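PDB 4OVK: periplasmic binding protein from Veillonella parvula, which probably captures a small solute in the periplasm, of unknown identity, and delivers it to a partner ABC transporter in the membrane. Local coordinates for residues 19-24 with 127-132; 43-48 with 141-146; 230-235 with 259-264. One frame throughout, in Å; residues are numbered along the deposited sequence.

Contact 1 (19-24 with 127-132); sequences DLTGTD and SIKYGT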
ATOM      1  N   ASP A  19      21.394  -7.311   1.476  1.00 17.24           N
ATOM      2  CA  ASP A  19      20.092  -6.908   0.913  1.00 16.77           C
ATOM      3  C   ASP A  19      19.271  -8.128   0.498  1.00 18.43           C
ATOM      4  O   ASP A  19      19.645  -9.267   0.793  1.00 19.37           O
ATOM      5  CB  ASP A  19      20.240  -5.855  -0.205  1.00 16.28           C
ATOM      6  CG  ASP A  19      20.771  -6.414  -1.512  1.00 19.62           C
ATOM      7  OD1 ASP A  19      20.798  -7.651  -1.681  1.00 19.98           O
ATOM      8  OD2 ASP A  19      21.152  -5.581  -2.392  1.00 20.10           O
ATOM      9  N   LEU A  20      18.134  -7.887  -0.150  1.00 16.95           N
ATOM     10  CA  LEU A  20      17.159  -8.951  -0.398  1.00 18.85           C
ATOM     11  C   LEU A  20      17.576  -9.898  -1.530  1.00 21.70           C
ATOM     12  O   LEU A  20      16.943 -10.940  -1.720  1.00 27.38           O
ATOM     13  CB  LEU A  20      15.756  -8.364  -0.636  1.00 19.08           C
ATOM     14  CG  LEU A  20      14.922  -8.130   0.629  1.00 25.82           C
ATOM     15  CD1 LEU A  20      15.690  -7.443   1.732  1.00 28.55           C
ATOM     16  CD2 LEU A  20      13.648  -7.367   0.317  1.00 25.81           C
ATOM     17  N   THR A  21      18.641  -9.544  -2.259  1.00 22.76           N
ATOM     18  CA  THR A  21      19.224 -10.421  -3.269  1.00 25.13           C
ATOM     19  C   THR A  21      20.390 -11.235  -2.692  1.00 26.01           C
ATOM     20  O   THR A  21      21.003 -12.038  -3.393  1.00 29.23           O
ATOM     21  CB  THR A  21      19.742  -9.612  -4.475  1.00 27.58           C
ATOM     22  OG1 THR A  21      20.823  -8.759  -4.066  1.00 27.78           O
ATOM     23  CG2 THR A  21      18.620  -8.769  -5.064  1.00 29.51           C
ATOM     24  N   GLY A  22      20.690 -11.024  -1.413  1.00 25.46           N
ATOM     25  CA  GLY A  22      21.823 -11.685  -0.772  1.00 27.93           C
ATOM     26  C   GLY A  22      23.150 -11.005  -1.068  1.00 27.77           C
ATOM     27  O   GLY A  22      24.208 -11.584  -0.818  1.00 30.06           O
ATOM     28  N   THR A  23      23.094  -9.777  -1.587  1.00 23.08           N
ATOM     29  CA  THR A  23      24.295  -8.999  -1.878  1.00 25.22           C
ATOM     30  C   THR A  23      24.733  -8.244  -0.627  1.00 23.46           C
ATOM     31  O   THR A  23      23.926  -7.547   0.009  1.00 22.19           O
ATOM     32  CB  THR A  23      24.037  -7.985  -3.012  1.00 28.72           C
ATOM     33  OG1 THR A  23      23.624  -8.679  -4.190  1.00 31.59           O
ATOM     34  CG2 THR A  23      25.284  -7.164  -3.316  1.00 31.35           C
ATOM     35  N   ASP A  24      26.009  -8.373  -0.275  1.00 26.67           N
ATOM     36  CA  ASP A  24      26.576  -7.636   0.856  1.00 25.32           C
ATOM     37  C   ASP A  24      26.964  -6.237   0.386  1.00 23.55           C
ATOM     38  O   ASP A  24      27.728  -6.094  -0.564  1.00 32.91           O
ATOM     39  CB  ASP A  24      27.799  -8.363   1.432  1.00 26.84           C
ATOM     40  CG  ASP A  24      27.435  -9.580   2.257  1.00 32.69           C
ATOM     41  OD1 ASP A  24      26.257  -9.739   2.639  1.00 33.17           O
ATOM     42  OD2 ASP A  24      28.346 -10.392   2.532  1.00 42.77           O
ATOM     43  N   SER A 127      19.154  -3.566  -2.885  1.00 15.17           N
ATOM     44  CA  SER A 127      18.092  -4.033  -3.756  1.00 16.72           C
ATOM     45  C   SER A 127      16.998  -4.671  -2.920  1.00 18.24           C
ATOM     46  O   SER A 127      17.279  -5.469  -2.028  1.00 19.96           O
ATOM     47  CB  SER A 127      18.634  -5.027  -4.780  1.00 18.67           C
ATOM     48  OG  SER A 127      19.590  -4.405  -5.642  1.00 20.10           O
ATOM     49  N   ILE A 128      15.754  -4.300  -3.202  1.00 17.85           N
ATOM     50  CA  ILE A 128      14.612  -4.951  -2.592  1.00 19.85           C
ATOM     51  C   ILE A 128      13.740  -5.642  -3.658  1.00 22.94           C
ATOM     52  O   ILE A 128      14.040  -5.575  -4.854  1.00 22.00           O
ATOM     53  CB  ILE A 128      13.777  -3.952  -1.773  1.00 22.31           C
ATOM     54  CG1 ILE A 128      13.252  -2.822  -2.655  1.00 23.12           C
ATOM     55  CG2 ILE A 128      14.589  -3.385  -0.615  1.00 22.95           C
ATOM     56  CD1 ILE A 128      12.097  -2.120  -2.001  1.00 28.15           C
ATOM     57  N   LYS A 129      12.673  -6.300  -3.206  1.00 25.20           N
ATOM     58  CA  LYS A 129      11.764  -7.071  -4.071  1.00 33.18           C
ATOM     59  C   LYS A 129      10.315  -6.604  -3.975  1.00 38.50           C
ATOM     60  O   LYS A 129       9.945  -5.901  -3.033  1.00 42.93           O
ATOM     61  CB  LYS A 129      11.787  -8.540  -3.679  1.00 37.42           C
ATOM     62  CG  LYS A 129      13.132  -9.231  -3.808  1.00 38.33           C
ATOM     63  CD  LYS A 129      12.919 -10.740  -3.840  1.00 42.55           C
ATOM     64  CE  LYS A 129      14.189 -11.500  -3.508  1.00 47.61           C
ATOM     65  NZ  LYS A 129      15.303 -11.147  -4.429  1.00 57.16           N
ATOM     66  N   TYR A 130       9.500  -7.038  -4.941  1.00 42.16           N
ATOM     67  CA  TYR A 130       8.071  -6.689  -5.001  1.00 46.68           C
ATOM     68  C   TYR A 130       7.205  -7.896  -5.294  1.00 46.12           C
ATOM     69  O   TYR A 130       7.665  -8.860  -5.922  1.00 45.09           O
ATOM     70  CB  TYR A 130       7.823  -5.652  -6.099  1.00 54.43           C
ATOM     71  N   GLY A 131       5.947  -7.826  -4.846  1.00 50.78           N
ATOM     72  CA  GLY A 131       4.927  -8.812  -5.199  1.00 55.95           C
ATOM     73  C   GLY A 131       4.147  -9.364  -4.017  1.00 52.51           C
ATOM     74  O   GLY A 131       2.963  -9.695  -4.146  1.00 58.15           O
ATOM     75  N   THR A 132       4.802  -9.455  -2.860  1.00 45.73           N
ATOM     76  CA  THR A 132       4.266 -10.209  -1.725  1.00 41.42           C
ATOM     77  C   THR A 132       4.256  -9.407  -0.431  1.00 39.37           C
ATOM     78  O   THR A 132       4.850  -8.326  -0.339  1.00 41.61           O
ATOM     79  CB  THR A 132       5.111 -11.469  -1.469  1.00 40.77           C
ATOM     80  OG1 THR A 132       6.384 -11.087  -0.928  1.00 40.62           O
ATOM     81  CG2 THR A 132       5.324 -12.256  -2.774  1.00 44.97           C
TER
HETATM   82  O   HOH W   1      22.019  -5.178  -4.833  1.00 24.58           O
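The carboxylate of D19 divides its two oxygens: OD2 serves S127, OD1 its own loop. OD2 of D19 accepts from N of S127 at 2.9 Å. The bond is nearly straight, 165° at the hydrogen, and its donor stands above the carboxylate plane, 47° out of it. A water 2.6 Å from the same OD2 of D19 also binds OG of S127 and so links the two side chains. OD1 turns back into its own loop. It accepts from the N-H groups of T21 and T23, both above the carboxylate plane, and from the hydroxyl of T21. OG1 of T21 meets OD1 of D19 on the syn side at 2.6 Å. The T21 N-H bond makes an Asx turn, and residues 19-22 form a type I beta turn, which joins strands 14-18 and 24-28. With chi1 at 74°, CG of D19 lies between its backbone N and carbonyl carbon. N of S127 on OD2 and the T21 and T23 donors on OD1 hold the carboxylate against rotation. The loop sits beside strand 125-128, an outer strand of the parallel sheet in the N-terminal lobe. Backbone bonds of I128 to I107 and D109 tie that strand to its sheet neighbour. On the loop side, N of L20 donates to O of S127 at 3.2 Å. CB of L20 points toward the strand, and CD2 of L20 lies 4.0 Å from CB of I128. L142 of helix 133-147 touches both residues. CG2 of T21 rests on CB of S127 at 3.8 Å. K129 bends at chi4 and its NZ reaches O of L20 in a weak bond of 3.2 Å. The same amine has a long, weak ion pair with D109.

Contact 2 (43-48 with 141-146); sequences SIVYAV and RLLGKI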
ATOM      1  N   SER A  43       7.145   5.958   1.733  1.00 12.05           N
ATOM      2  CA  SER A  43       6.311   5.855   2.932  1.00 12.76           C
ATOM      3  C   SER A  43       6.838   4.791   3.913  1.00 12.10           C
ATOM      4  O   SER A  43       6.717   4.940   5.127  1.00 12.80           O
ATOM      5  CB  SER A  43       4.849   5.588   2.535  1.00 13.83           C
ATOM      6  OG  SER A  43       4.675   4.305   1.987  1.00 15.44           O
ATOM      7  N   ILE A  44       7.422   3.716   3.397  1.00 11.68           N
ATOM      8  CA  ILE A  44       7.934   2.670   4.271  1.00 12.08           C
ATOM      9  C   ILE A  44       9.194   3.118   5.027  1.00 11.23           C
ATOM     10  O   ILE A  44       9.350   2.825   6.208  1.00 11.19           O
ATOM     11  CB  ILE A  44       8.143   1.323   3.539  1.00 12.45           C
ATOM     12  CG1 ILE A  44       6.804   0.840   2.949  1.00 14.10           C
ATOM     13  CG2 ILE A  44       8.683   0.292   4.521  1.00 13.69           C
ATOM     14  CD1 ILE A  44       6.908  -0.324   1.974  1.00 16.44           C
ATOM     15  N   VAL A  45      10.099   3.821   4.354  1.00 10.95           N
ATOM     16  CA  VAL A  45      11.255   4.387   5.053  1.00 10.41           C
ATOM     17  C   VAL A  45      10.796   5.347   6.148  1.00 10.81           C
ATOM     18  O   VAL A  45      11.299   5.307   7.270  1.00 11.49           O
ATOM     19  CB  VAL A  45      12.196   5.079   4.069  1.00 11.31           C
ATOM     20  CG1 VAL A  45      13.213   5.960   4.793  1.00 11.83           C
ATOM     21  CG2 VAL A  45      12.877   4.016   3.202  1.00 11.92           C
ATOM     22  N   TYR A  46       9.819   6.188   5.827  1.00 10.78           N
ATOM     23  CA  TYR A  46       9.246   7.092   6.818  1.00 10.64           C
ATOM     24  C   TYR A  46       8.740   6.312   8.053  1.00 11.11           C
ATOM     25  O   TYR A  46       8.996   6.696   9.187  1.00 12.17           O
ATOM     26  CB  TYR A  46       8.119   7.948   6.209  1.00 10.79           C
ATOM     27  CG  TYR A  46       7.385   8.721   7.254  1.00 12.19           C
ATOM     28  CD1 TYR A  46       7.852   9.945   7.691  1.00 13.81           C
ATOM     29  CD2 TYR A  46       6.247   8.203   7.848  1.00 15.78           C
ATOM     30  CE1 TYR A  46       7.194  10.651   8.683  1.00 16.95           C
ATOM     31  CE2 TYR A  46       5.570   8.904   8.829  1.00 15.86           C
ATOM     32  CZ  TYR A  46       6.047  10.116   9.248  1.00 17.59           C
ATOM     33  OH  TYR A  46       5.389  10.803  10.242  1.00 25.53           O
ATOM     34  N   ALA A  47       8.013   5.226   7.825  1.00 11.89           N
ATOM     35  CA  ALA A  47       7.447   4.442   8.903  1.00 11.08           C
ATOM     36  C   ALA A  47       8.524   3.823   9.802  1.00 10.91           C
ATOM     37  O   ALA A  47       8.402   3.843  11.015  1.00 14.89           O
ATOM     38  CB  ALA A  47       6.558   3.358   8.334  1.00 11.70           C
ATOM     39  N   VAL A  48       9.579   3.285   9.203  1.00 11.47           N
ATOM     40  CA  VAL A  48      10.636   2.658   9.980  1.00 12.14           C
ATOM     41  C   VAL A  48      11.418   3.700  10.788  1.00 12.64           C
ATOM     42  O   VAL A  48      11.712   3.473  11.955  1.00 15.86           O
ATOM     43  CB  VAL A  48      11.587   1.842   9.076  1.00 11.38           C
ATOM     44  CG1 VAL A  48      12.725   1.254   9.899  1.00 13.70           C
ATOM     45  CG2 VAL A  48      10.819   0.735   8.372  1.00 12.12           C
ATOM     46  N   ARG A 141      12.974  -5.069   7.658  1.00 16.26           N
ATOM     47  CA  ARG A 141      14.064  -5.539   8.508  1.00 16.24           C
ATOM     48  C   ARG A 141      15.382  -4.948   8.016  1.00 16.17           C
ATOM     49  O   ARG A 141      16.199  -4.454   8.811  1.00 15.21           O
ATOM     50  CB  ARG A 141      14.096  -7.061   8.533  1.00 18.08           C
ATOM     51  CG  ARG A 141      15.132  -7.634   9.494  1.00 20.19           C
ATOM     52  CD  ARG A 141      14.877  -9.101   9.761  1.00 22.71           C
ATOM     53  NE  ARG A 141      13.739  -9.309  10.651  1.00 22.60           N
ATOM     54  CZ  ARG A 141      12.863 -10.306  10.558  1.00 26.74           C
ATOM     55  NH1 ARG A 141      11.871 -10.386  11.434  1.00 28.64           N
ATOM     56  NH2 ARG A 141      12.951 -11.221   9.597  1.00 32.17           N
ATOM     57  N   LEU A 142      15.564  -4.980   6.697  1.00 15.52           N
ATOM     58  CA  LEU A 142      16.721  -4.371   6.051  1.00 15.73           C
ATOM     59  C   LEU A 142      16.812  -2.877   6.367  1.00 14.35           C
ATOM     60  O   LEU A 142      17.886  -2.379   6.745  1.00 15.62           O
ATOM     61  CB  LEU A 142      16.657  -4.621   4.535  1.00 16.86           C
ATOM     62  CG  LEU A 142      17.651  -3.899   3.609  1.00 19.98           C
ATOM     63  CD1 LEU A 142      19.077  -4.303   3.916  1.00 22.58           C
ATOM     64  CD2 LEU A 142      17.346  -4.206   2.157  1.00 22.32           C
ATOM     65  N   LEU A 143      15.700  -2.148   6.220  1.00 13.14           N
ATOM     66  CA  LEU A 143      15.687  -0.725   6.561  1.00 13.79           C
ATOM     67  C   LEU A 143      16.078  -0.469   8.018  1.00 12.65           C
ATOM     68  O   LEU A 143      16.745   0.519   8.328  1.00 14.24           O
ATOM     69  CB  LEU A 143      14.322  -0.114   6.259  1.00 14.11           C
ATOM     70  CG  LEU A 143      14.033   0.064   4.775  1.00 15.27           C
ATOM     71  CD1 LEU A 143      12.585   0.517   4.617  1.00 16.81           C
ATOM     72  CD2 LEU A 143      15.003   1.047   4.137  1.00 17.97           C
ATOM     73  N   GLY A 144      15.647  -1.347   8.915  1.00 13.00           N
ATOM     74  CA  GLY A 144      16.020  -1.248  10.315  1.00 13.37           C
ATOM     75  C   GLY A 144      17.522  -1.300  10.534  1.00 13.82           C
ATOM     76  O   GLY A 144      18.055  -0.589  11.372  1.00 15.71           O
ATOM     77  N   LYS A 145      18.210  -2.130   9.756  1.00 13.77           N
ATOM     78  CA  LYS A 145      19.671  -2.240   9.845  1.00 16.33           C
ATOM     79  C   LYS A 145      20.334  -1.013   9.224  1.00 14.49           C
ATOM     80  O   LYS A 145      21.284  -0.475   9.765  1.00 18.80           O
ATOM     81  CB  LYS A 145      20.152  -3.505   9.147  1.00 20.94           C
ATOM     82  CG  LYS A 145      19.782  -4.762   9.909  1.00 28.09           C
ATOM     83  CD  LYS A 145      20.699  -5.927   9.594  1.00 37.01           C
ATOM     84  CE  LYS A 145      20.326  -7.147  10.427  1.00 42.02           C
ATOM     85  NZ  LYS A 145      18.899  -7.514  10.245  1.00 34.63           N
ATOM     86  N   ILE A 146      19.803  -0.558   8.102  1.00 14.10           N
ATOM     87  CA  ILE A 146      20.331   0.641   7.440  1.00 15.06           C
ATOM     88  C   ILE A 146      20.197   1.883   8.327  1.00 15.12           C
ATOM     89  O   ILE A 146      21.149   2.648   8.507  1.00 16.28           O
ATOM     90  CB  ILE A 146      19.638   0.861   6.090  1.00 15.22           C
ATOM     91  CG1 ILE A 146      20.068  -0.249   5.120  1.00 16.46           C
ATOM     92  CG2 ILE A 146      19.955   2.251   5.530  1.00 15.02           C
ATOM     93  CD1 ILE A 146      19.260  -0.318   3.854  1.00 16.74           C
TER
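Helix segments 43-48 and 141-146 approach to 9.9 Å between axes. Their N-to-C directions differ by 59°, a signed crossing of -59°. The closest backbone pair is V48 with G144, 6.7 Å between CA atoms. CB of L143 points toward the other helix, and this leucine carries most of the contact, its two methyls set among I44, V45 and V48. CD1 of L143 is 3.9 Å from CG2 of I44. CD2 of L143 lies 3.8 Å from CG2 of V45, and CD1 of L143 touches that methyl too. The side chains of I44 and V45 each cross L143 at about a right angle. V48 spans two residues. CG2 of V48 packs 4.2 Å from CD1 of L143. CG1 of V48, anti to the backbone N (chi1 177°), reaches the backbone of G144, 4.0 Å from its N. An alanine in place of V48 would probably leave a gap over G144 and leave CD1 of L143 with less to pack against. All five touching residues are buried, and the side chains that meet are all apolar. I136 and I140 of helix 133-147 also touch I44, and I140 and L156 of helix 150-170 touch V48. Helix 41-49 follows strand 34-36 and helix 133-147 follows strand 125-128 of one parallel sheet, the alpha/beta layering of the N-terminal lobe of a two-lobed binding protein.

Contact 3 (230-235 with 259-264); sequences DPDIII and NIKAVK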
ATOM      1  N   ASP A 230     -22.746 -10.382 -10.832  1.00 28.00           N
ATOM      2  CA  ASP A 230     -23.685  -9.746  -9.898  1.00 28.39           C
ATOM      3  C   ASP A 230     -23.112  -9.682  -8.468  1.00 26.43           C
ATOM      4  O   ASP A 230     -23.657 -10.286  -7.536  1.00 28.98           O
ATOM      5  CB  ASP A 230     -25.043 -10.474  -9.924  1.00 29.89           C
ATOM      6  CG  ASP A 230     -26.188  -9.604  -9.428  1.00 31.73           C
ATOM      7  OD1 ASP A 230     -25.975  -8.396  -9.192  1.00 29.84           O
ATOM      8  OD2 ASP A 230     -27.320 -10.118  -9.294  1.00 40.75           O
ATOM      9  N   PRO A 231     -22.000  -8.951  -8.292  1.00 21.68           N
ATOM     10  CA  PRO A 231     -21.365  -8.911  -6.981  1.00 19.00           C
ATOM     11  C   PRO A 231     -22.259  -8.289  -5.907  1.00 19.35           C
ATOM     12  O   PRO A 231     -23.093  -7.411  -6.206  1.00 19.76           O
ATOM     13  CB  PRO A 231     -20.103  -8.071  -7.223  1.00 19.02           C
ATOM     14  CG  PRO A 231     -20.421  -7.239  -8.409  1.00 20.90           C
ATOM     15  CD  PRO A 231     -21.303  -8.088  -9.266  1.00 22.98           C
ATOM     16  N   ASP A 232     -22.104  -8.795  -4.686  1.00 18.94           N
ATOM     17  CA  ASP A 232     -22.781  -8.269  -3.482  1.00 18.46           C
ATOM     18  C   ASP A 232     -22.109  -7.007  -2.929  1.00 18.70           C
ATOM     19  O   ASP A 232     -22.767  -6.149  -2.315  1.00 19.39           O
ATOM     20  CB  ASP A 232     -22.795  -9.338  -2.387  1.00 20.55           C
ATOM     21  CG  ASP A 232     -23.492 -10.624  -2.824  1.00 23.97           C
ATOM     22  OD1 ASP A 232     -24.731 -10.595  -3.021  1.00 28.15           O
ATOM     23  OD2 ASP A 232     -22.800 -11.667  -2.965  1.00 24.92           O
ATOM     24  N   ILE A 233     -20.793  -6.918  -3.122  1.00 17.57           N
ATOM     25  CA  ILE A 233     -19.977  -5.818  -2.603  1.00 16.05           C
ATOM     26  C   ILE A 233     -19.024  -5.375  -3.711  1.00 14.91           C
ATOM     27  O   ILE A 233     -18.490  -6.218  -4.434  1.00 15.91           O
ATOM     28  CB  ILE A 233     -19.163  -6.268  -1.366  1.00 16.64           C
ATOM     29  CG1 ILE A 233     -20.095  -6.614  -0.201  1.00 16.87           C
ATOM     30  CG2 ILE A 233     -18.184  -5.185  -0.916  1.00 16.99           C
ATOM     31  CD1 ILE A 233     -19.410  -7.318   0.957  1.00 19.23           C
ATOM     32  N   ILE A 234     -18.850  -4.063  -3.864  1.00 14.25           N
ATOM     33  CA  ILE A 234     -17.881  -3.510  -4.827  1.00 15.08           C
ATOM     34  C   ILE A 234     -16.950  -2.592  -4.045  1.00 14.30           C
ATOM     35  O   ILE A 234     -17.415  -1.734  -3.294  1.00 15.82           O
ATOM     36  CB  ILE A 234     -18.572  -2.707  -5.955  1.00 17.36           C
ATOM     37  CG1 ILE A 234     -19.471  -3.619  -6.806  1.00 19.02           C
ATOM     38  CG2 ILE A 234     -17.532  -2.014  -6.844  1.00 17.46           C
ATOM     39  CD1 ILE A 234     -20.442  -2.864  -7.708  1.00 19.76           C
ATOM     40  N   ILE A 235     -15.644  -2.813  -4.187  1.00 12.69           N
ATOM     41  CA  ILE A 235     -14.640  -1.939  -3.621  1.00 12.43           C
ATOM     42  C   ILE A 235     -14.011  -1.182  -4.788  1.00 12.38           C
ATOM     43  O   ILE A 235     -13.675  -1.785  -5.809  1.00 14.30           O
ATOM     44  CB  ILE A 235     -13.574  -2.736  -2.846  1.00 13.40           C
ATOM     45  CG1 ILE A 235     -14.240  -3.497  -1.679  1.00 16.65           C
ATOM     46  CG2 ILE A 235     -12.458  -1.826  -2.364  1.00 16.37           C
ATOM     47  CD1 ILE A 235     -13.329  -4.500  -1.055  1.00 19.14           C
ATOM     48  N   ASN A 259     -28.813  -2.538 -11.831  1.00 29.12           N
ATOM     49  CA  ASN A 259     -29.425  -3.811 -11.458  1.00 30.20           C
ATOM     50  C   ASN A 259     -28.465  -4.770 -10.740  1.00 28.22           C
ATOM     51  O   ASN A 259     -28.810  -5.932 -10.507  1.00 29.56           O
ATOM     52  CB  ASN A 259     -30.000  -4.479 -12.711  1.00 35.76           C
ATOM     53  CG  ASN A 259     -31.140  -3.687 -13.322  1.00 47.28           C
ATOM     54  OD1 ASN A 259     -32.027  -3.200 -12.613  1.00 61.22           O
ATOM     55  ND2 ASN A 259     -31.126  -3.555 -14.645  1.00 55.81           N
ATOM     56  N   ILE A 260     -27.278  -4.280 -10.377  1.00 24.14           N
ATOM     57  CA  ILE A 260     -26.284  -5.091  -9.667  1.00 26.24           C
ATOM     58  C   ILE A 260     -26.615  -5.071  -8.174  1.00 25.52           C
ATOM     59  O   ILE A 260     -26.911  -4.006  -7.625  1.00 25.66           O
ATOM     60  CB  ILE A 260     -24.852  -4.551  -9.887  1.00 27.18           C
ATOM     61  CG1 ILE A 260     -24.482  -4.572 -11.375  1.00 30.63           C
ATOM     62  CG2 ILE A 260     -23.838  -5.330  -9.047  1.00 26.41           C
ATOM     63  CD1 ILE A 260     -24.069  -5.917 -11.903  1.00 33.78           C
ATOM     64  N   LYS A 261     -26.553  -6.235  -7.524  1.00 25.20           N
ATOM     65  CA  LYS A 261     -26.896  -6.354  -6.092  1.00 24.96           C
ATOM     66  C   LYS A 261     -26.169  -5.312  -5.224  1.00 22.34           C
ATOM     67  O   LYS A 261     -26.801  -4.609  -4.440  1.00 22.59           O
ATOM     68  CB  LYS A 261     -26.606  -7.767  -5.566  1.00 27.40           C
ATOM     69  CG  LYS A 261     -27.535  -8.857  -6.099  1.00 30.32           C
ATOM     70  CD  LYS A 261     -27.004 -10.245  -5.727  1.00 35.20           C
ATOM     71  CE  LYS A 261     -27.920 -11.367  -6.179  1.00 37.85           C
ATOM     72  NZ  LYS A 261     -27.319 -12.700  -5.882  1.00 43.40           N
ATOM     73  N   ALA A 262     -24.850  -5.205  -5.379  1.00 20.85           N
ATOM     74  CA  ALA A 262     -24.065  -4.218  -4.616  1.00 20.27           C
ATOM     75  C   ALA A 262     -24.587  -2.796  -4.787  1.00 19.96           C
ATOM     76  O   ALA A 262     -24.516  -1.997  -3.863  1.00 19.02           O
ATOM     77  CB  ALA A 262     -22.579  -4.275  -4.989  1.00 20.88           C
ATOM     78  N   VAL A 263     -25.119  -2.490  -5.968  1.00 21.29           N
ATOM     79  CA  VAL A 263     -25.602  -1.152  -6.268  1.00 20.56           C
ATOM     80  C   VAL A 263     -26.987  -0.936  -5.658  1.00 22.47           C
ATOM     81  O   VAL A 263     -27.244   0.095  -5.028  1.00 25.34           O
ATOM     82  CB  VAL A 263     -25.592  -0.891  -7.786  1.00 24.60           C
ATOM     83  CG1 VAL A 263     -26.132   0.500  -8.105  1.00 27.91           C
ATOM     84  CG2 VAL A 263     -24.174  -1.047  -8.320  1.00 25.83           C
ATOM     85  N   LYS A 264     -27.869  -1.916  -5.824  1.00 24.14           N
ATOM     86  CA  LYS A 264     -29.225  -1.835  -5.268  1.00 26.20           C
ATOM     87  C   LYS A 264     -29.234  -1.789  -3.738  1.00 26.84           C
ATOM     88  O   LYS A 264     -30.096  -1.135  -3.139  1.00 26.88           O
ATOM     89  CB  LYS A 264     -30.076  -3.002  -5.780  1.00 28.82           C
ATOM     90  CG  LYS A 264     -30.317  -2.950  -7.285  1.00 31.23           C
ATOM     91  CD  LYS A 264     -31.352  -3.970  -7.739  1.00 39.83           C
ATOM     92  CE  LYS A 264     -30.795  -5.382  -7.725  1.00 43.63           C
ATOM     93  NZ  LYS A 264     -31.860  -6.396  -7.956  1.00 52.23           N
TER
HETATM   94  O   HOH W   2     -24.111 -12.946  -6.999  1.00 35.37           O
HETATM   95  O   HOH W   3     -29.454  -8.246  -9.234  1.00 41.82           O
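OD1 of D230 accepts from N of K261, the first residue of the short helix 261-264, at 2.8 Å. The N-H comes in on the syn side of the carboxylate and is almost straight at 168°. CG of D230 is anti to its backbone N (chi1 -158°), which sets CG toward this helix start. A second backbone N-H is bound one residue on. N of A262 donates to O of P231 at 2.9 Å. The other carboxylate oxygen, OD2 of D230, lies 3.4 Å from CE of K261. The two side chains cross at about a right angle, and the amine stays beyond salt-bridge distance. D232 lies alongside K261, pointing the same way, with OD1 of D232 3.6 Å from CD of K261. OD2 of D232 is bound by the backbone N of K180. One water joins OD2 of D230 to O of N259. Another is held by O of D230 and weakly by NZ of K261. Further in, CB of A262 fits against the backbone leading into the strand, 3.3 Å from O of D232. CB of A262 also meets CG1 of I234 at 3.7 Å. CG2 of I260 packs on the ring of P231, 3.8 Å from CD of P231. CD1 of I234 extends the apolar patch to CG2 of V263, a residue that I247 and Y248 of helix 244-248 also touch. The lead into strand 233-236 is thus fixed to the helix start mainly by two N-H groups of its first turn. The negative carboxylate at this N-terminal end would probably be stabilised by the helix dipole and by the nearby amine of K261.

Overall arrangement
From the N terminus, the turn at 19-24 comes first and meets strand 125-128 some hundred residues later, closing the loop of contact 1. Helix 41-49 lies inside that loop, but its partner, helix 133-147, follows strand 125-128. Contacts 1 and 2 therefore cross along the chain. They also touch in space: CD1 of L20 meets CD2 of L142 at 3.7 Å. Together they tie the N-terminal turn, the sheet edge and two helices into one lobe. Contact 3 comes later and closes a short loop of its own, joining strand 233-236 to helix 261-264 in the other lobe. Its centre is about 40 Å from that of contact 1.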